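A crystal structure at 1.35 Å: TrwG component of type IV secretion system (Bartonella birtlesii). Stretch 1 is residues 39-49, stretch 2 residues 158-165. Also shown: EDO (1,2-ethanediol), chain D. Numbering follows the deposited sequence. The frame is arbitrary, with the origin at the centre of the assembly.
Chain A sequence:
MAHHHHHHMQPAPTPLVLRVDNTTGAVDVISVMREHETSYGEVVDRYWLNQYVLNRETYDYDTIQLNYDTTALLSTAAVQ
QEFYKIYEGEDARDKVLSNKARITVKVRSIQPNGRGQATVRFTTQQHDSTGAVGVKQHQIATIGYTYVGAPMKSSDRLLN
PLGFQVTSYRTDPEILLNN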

# COMPACT_ATOMS: atom_id res chain seq x y z
N SER A 39 -10.38 -18.03 -4.95
CA SER A 39 -10.05 -17.52 -3.63
C SER A 39 -8.68 -17.99 -3.24
O SER A 39 -8.25 -19.09 -3.61
CB SER A 39 -11.08 -18.03 -2.62
OG SER A 39 -10.78 -17.64 -1.28
N TYR A 40 -7.99 -17.17 -2.45
CA TYR A 40 -6.73 -17.59 -1.81
C TYR A 40 -6.93 -17.76 -0.29
O TYR A 40 -5.98 -17.77 0.48
CB TYR A 40 -5.61 -16.60 -2.12
CG TYR A 40 -4.88 -16.91 -3.39
CD1 TYR A 40 -3.73 -17.66 -3.39
CD2 TYR A 40 -5.34 -16.44 -4.61
CE1 TYR A 40 -3.04 -17.93 -4.56
CE2 TYR A 40 -4.67 -16.69 -5.78
CZ TYR A 40 -3.52 -17.45 -5.76
OH TYR A 40 -2.85 -17.71 -6.94
N GLY A 41 -8.19 -17.96 0.09
CA GLY A 41 -8.52 -18.13 1.50
C GLY A 41 -8.93 -16.83 2.14
O GLY A 41 -8.76 -15.74 1.57
N GLU A 42 -9.46 -16.90 3.34
CA GLU A 42 -10.09 -15.75 3.96
C GLU A 42 -9.10 -14.63 4.24
O GLU A 42 -9.41 -13.46 4.00
CB GLU A 42 -10.83 -16.13 5.26
CG GLU A 42 -11.74 -15.01 5.74
CD GLU A 42 -12.69 -15.39 6.86
OE1 GLU A 42 -13.89 -15.07 6.73
OE2 GLU A 42 -12.21 -15.95 7.87
N VAL A 43 -7.94 -14.96 4.78
CA VAL A 43 -6.98 -13.93 5.20
C VAL A 43 -6.41 -13.16 4.00
O VAL A 43 -6.32 -11.93 4.01
CB VAL A 43 -5.88 -14.53 6.13
CG1 VAL A 43 -4.83 -13.51 6.45
CG2 VAL A 43 -6.50 -15.03 7.42
N VAL A 44 -6.03 -13.87 2.94
CA VAL A 44 -5.51 -13.22 1.75
C VAL A 44 -6.61 -12.46 1.01
O VAL A 44 -6.39 -11.32 0.59
CB VAL A 44 -4.74 -14.20 0.85
CG1 VAL A 44 -4.44 -13.56 -0.49
CG2 VAL A 44 -3.47 -14.66 1.57
N ASP A 45 -7.80 -13.03 0.88
CA ASP A 45 -8.86 -12.33 0.20
C ASP A 45 -9.19 -11.04 0.97
O ASP A 45 -9.39 -9.97 0.39
CB ASP A 45 -10.13 -13.17 0.08
CG ASP A 45 -10.02 -14.31 -0.92
OD1 ASP A 45 -8.97 -14.56 -1.52
OD2 ASP A 45 -11.06 -15.03 -1.06
N ARG A 46 -9.24 -11.11 2.30
CA ARG A 46 -9.52 -9.92 3.11
C ARG A 46 -8.46 -8.85 2.91
O ARG A 46 -8.78 -7.67 2.85
CB ARG A 46 -9.66 -10.26 4.60
CG ARG A 46 -10.98 -10.92 4.96
CD ARG A 46 -11.08 -11.18 6.44
NE ARG A 46 -12.46 -11.44 6.82
CZ ARG A 46 -12.86 -12.12 7.89
NH1 ARG A 46 -11.99 -12.65 8.73
NH2 ARG A 46 -14.16 -12.27 8.09
N TYR A 47 -7.19 -9.25 2.79
CA TYR A 47 -6.11 -8.29 2.53
C TYR A 47 -6.41 -7.50 1.26
O TYR A 47 -6.36 -6.25 1.26
CB TYR A 47 -4.77 -9.00 2.41
CG TYR A 47 -3.65 -8.10 1.98
CD1 TYR A 47 -3.00 -7.28 2.89
CD2 TYR A 47 -3.26 -7.99 0.63
CE1 TYR A 47 -1.98 -6.43 2.51
CE2 TYR A 47 -2.25 -7.14 0.24
CZ TYR A 47 -1.62 -6.35 1.18
OH TYR A 47 -0.62 -5.48 0.81
N TRP A 48 -6.71 -8.19 0.17
CA TRP A 48 -6.96 -7.53 -1.11
C TRP A 48 -8.25 -6.71 -1.13
O TRP A 48 -8.27 -5.59 -1.65
CB TRP A 48 -6.89 -8.51 -2.29
CG TRP A 48 -5.48 -8.95 -2.49
CD1 TRP A 48 -4.95 -10.18 -2.19
CD2 TRP A 48 -4.40 -8.15 -2.97
NE1 TRP A 48 -3.60 -10.17 -2.45
CE2 TRP A 48 -3.23 -8.94 -2.92
CE3 TRP A 48 -4.29 -6.82 -3.40
CZ2 TRP A 48 -1.98 -8.43 -3.31
CZ3 TRP A 48 -3.06 -6.35 -3.80
CH2 TRP A 48 -1.93 -7.15 -3.74
N LEU A 49 -9.31 -7.25 -0.53
CA LEU A 49 -10.57 -6.53 -0.44
C LEU A 49 -10.43 -5.26 0.37
O LEU A 49 -10.99 -4.22 0.01
CB LEU A 49 -11.65 -7.43 0.16
CG LEU A 49 -12.06 -8.59 -0.76
CD1 LEU A 49 -12.75 -9.70 0.04
CD2 LEU A 49 -12.93 -8.13 -1.94
N LEU A 158 4.62 -6.62 -9.73
CA LEU A 158 5.20 -6.22 -8.45
C LEU A 158 4.17 -5.66 -7.49
O LEU A 158 4.40 -5.67 -6.28
CB LEU A 158 6.29 -5.18 -8.65
CG LEU A 158 7.68 -5.66 -8.99
CD1 LEU A 158 8.59 -4.46 -9.19
CD2 LEU A 158 8.22 -6.55 -7.86
N LEU A 159 3.06 -5.14 -8.01
CA LEU A 159 2.01 -4.56 -7.17
C LEU A 159 0.74 -5.39 -7.11
O LEU A 159 -0.15 -5.11 -6.33
CB LEU A 159 1.69 -3.13 -7.63
CG LEU A 159 2.83 -2.12 -7.46
CD1 LEU A 159 2.51 -0.80 -8.16
CD2 LEU A 159 3.11 -1.93 -5.99
N ASN A 160 0.64 -6.41 -7.97
CA ASN A 160 -0.54 -7.27 -7.97
C ASN A 160 -0.14 -8.71 -8.30
O ASN A 160 -0.47 -9.23 -9.36
CB ASN A 160 -1.58 -6.75 -8.96
CG ASN A 160 -2.90 -7.51 -8.87
OD1 ASN A 160 -3.16 -8.23 -7.92
ND2 ASN A 160 -3.74 -7.31 -9.85
N PRO A 161 0.60 -9.35 -7.39
CA PRO A 161 1.31 -10.61 -7.70
C PRO A 161 0.40 -11.75 -8.13
O PRO A 161 0.83 -12.57 -8.93
CB PRO A 161 2.03 -10.93 -6.38
CG PRO A 161 1.28 -10.15 -5.33
CD PRO A 161 0.91 -8.89 -6.03
N LEU A 162 -0.82 -11.81 -7.59
CA LEU A 162 -1.75 -12.89 -7.84
C LEU A 162 -2.76 -12.57 -8.91
O LEU A 162 -3.60 -13.42 -9.25
CB LEU A 162 -2.47 -13.26 -6.55
CG LEU A 162 -1.60 -13.55 -5.33
CD1 LEU A 162 -2.49 -13.87 -4.14
CD2 LEU A 162 -0.64 -14.68 -5.60
N GLY A 163 -2.73 -11.36 -9.43
CA GLY A 163 -3.75 -10.94 -10.38
C GLY A 163 -5.11 -10.79 -9.76
O GLY A 163 -6.12 -11.14 -10.38
N PHE A 164 -5.17 -10.27 -8.54
CA PHE A 164 -6.45 -9.91 -7.96
C PHE A 164 -7.16 -8.91 -8.85
O PHE A 164 -6.56 -7.93 -9.27
CB PHE A 164 -6.23 -9.30 -6.57
CG PHE A 164 -7.50 -8.82 -5.89
CD1 PHE A 164 -8.36 -9.71 -5.27
CD2 PHE A 164 -7.81 -7.47 -5.85
CE1 PHE A 164 -9.51 -9.27 -4.62
CE2 PHE A 164 -8.95 -7.05 -5.22
CZ PHE A 164 -9.78 -7.94 -4.60
N GLN A 165 -8.42 -9.16 -9.13
CA GLN A 165 -9.24 -8.30 -9.98
C GLN A 165 -10.64 -8.22 -9.42
O GLN A 165 -11.31 -9.25 -9.22
CB GLN A 165 -9.32 -8.82 -11.42
CG GLN A 165 -8.02 -8.77 -12.18
CD GLN A 165 -7.63 -7.37 -12.57
OE1 GLN A 165 -7.04 -6.59 -11.78
NE2 GLN A 165 -7.95 -7.02 -13.78
C1 EDO D . 0.41 -10.68 -1.14
O1 EDO D . 1.20 -11.85 -0.90
C2 EDO D . -0.92 -10.87 -0.43
O2 EDO D . -1.64 -11.87 -1.16
O HOH W 1 -3.17 -16.13 -9.06

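The contact between these stretches is an apolar one, in which side chains from a helix and the residues before it pack on a turn and the start of a strand, with no direct hydrogen bond between them. It illustrates how a contact can be built mainly from carbon while several polar groups, such as those of Asp-45 and Asn-160, are bonded within their own stretch. In stretch 1, Asp-45 reaches back to the residues leading into the helix: its OD1 accepts from Tyr-40 N (2.9 Å) and its OD2 from Ser-39 OG (2.6 Å). In stretch 2, a type I turn from Asn-160 to Gly-163 is closed by Gly-163 N to Asn-160 O (3.1 Å), while Asn-160 ND2 donates to Phe-164 O (2.9 Å).

On these scaffolds, Trp-48 and Phe-164 point toward each other. Trp-48 CB sits over the Phe-164 ring, 3.4 Å from its centroid, a CH-pi contact; the two aromatic planes are nearly parallel but slid apart, so they barely overlap. Leu-162 repeats the motif in reverse, its CD1 lying 3.8 Å from the centroid of the Tyr-40 ring and also touching Val-44 CG1 (4.1 Å). Polar linkage is left to water 1, which joins Tyr-40 OH (2.7 Å) to Leu-162 O (2.8 Å). Trp-48 NE1 instead donates to O2 of a bound ethanediol (2.9 Å).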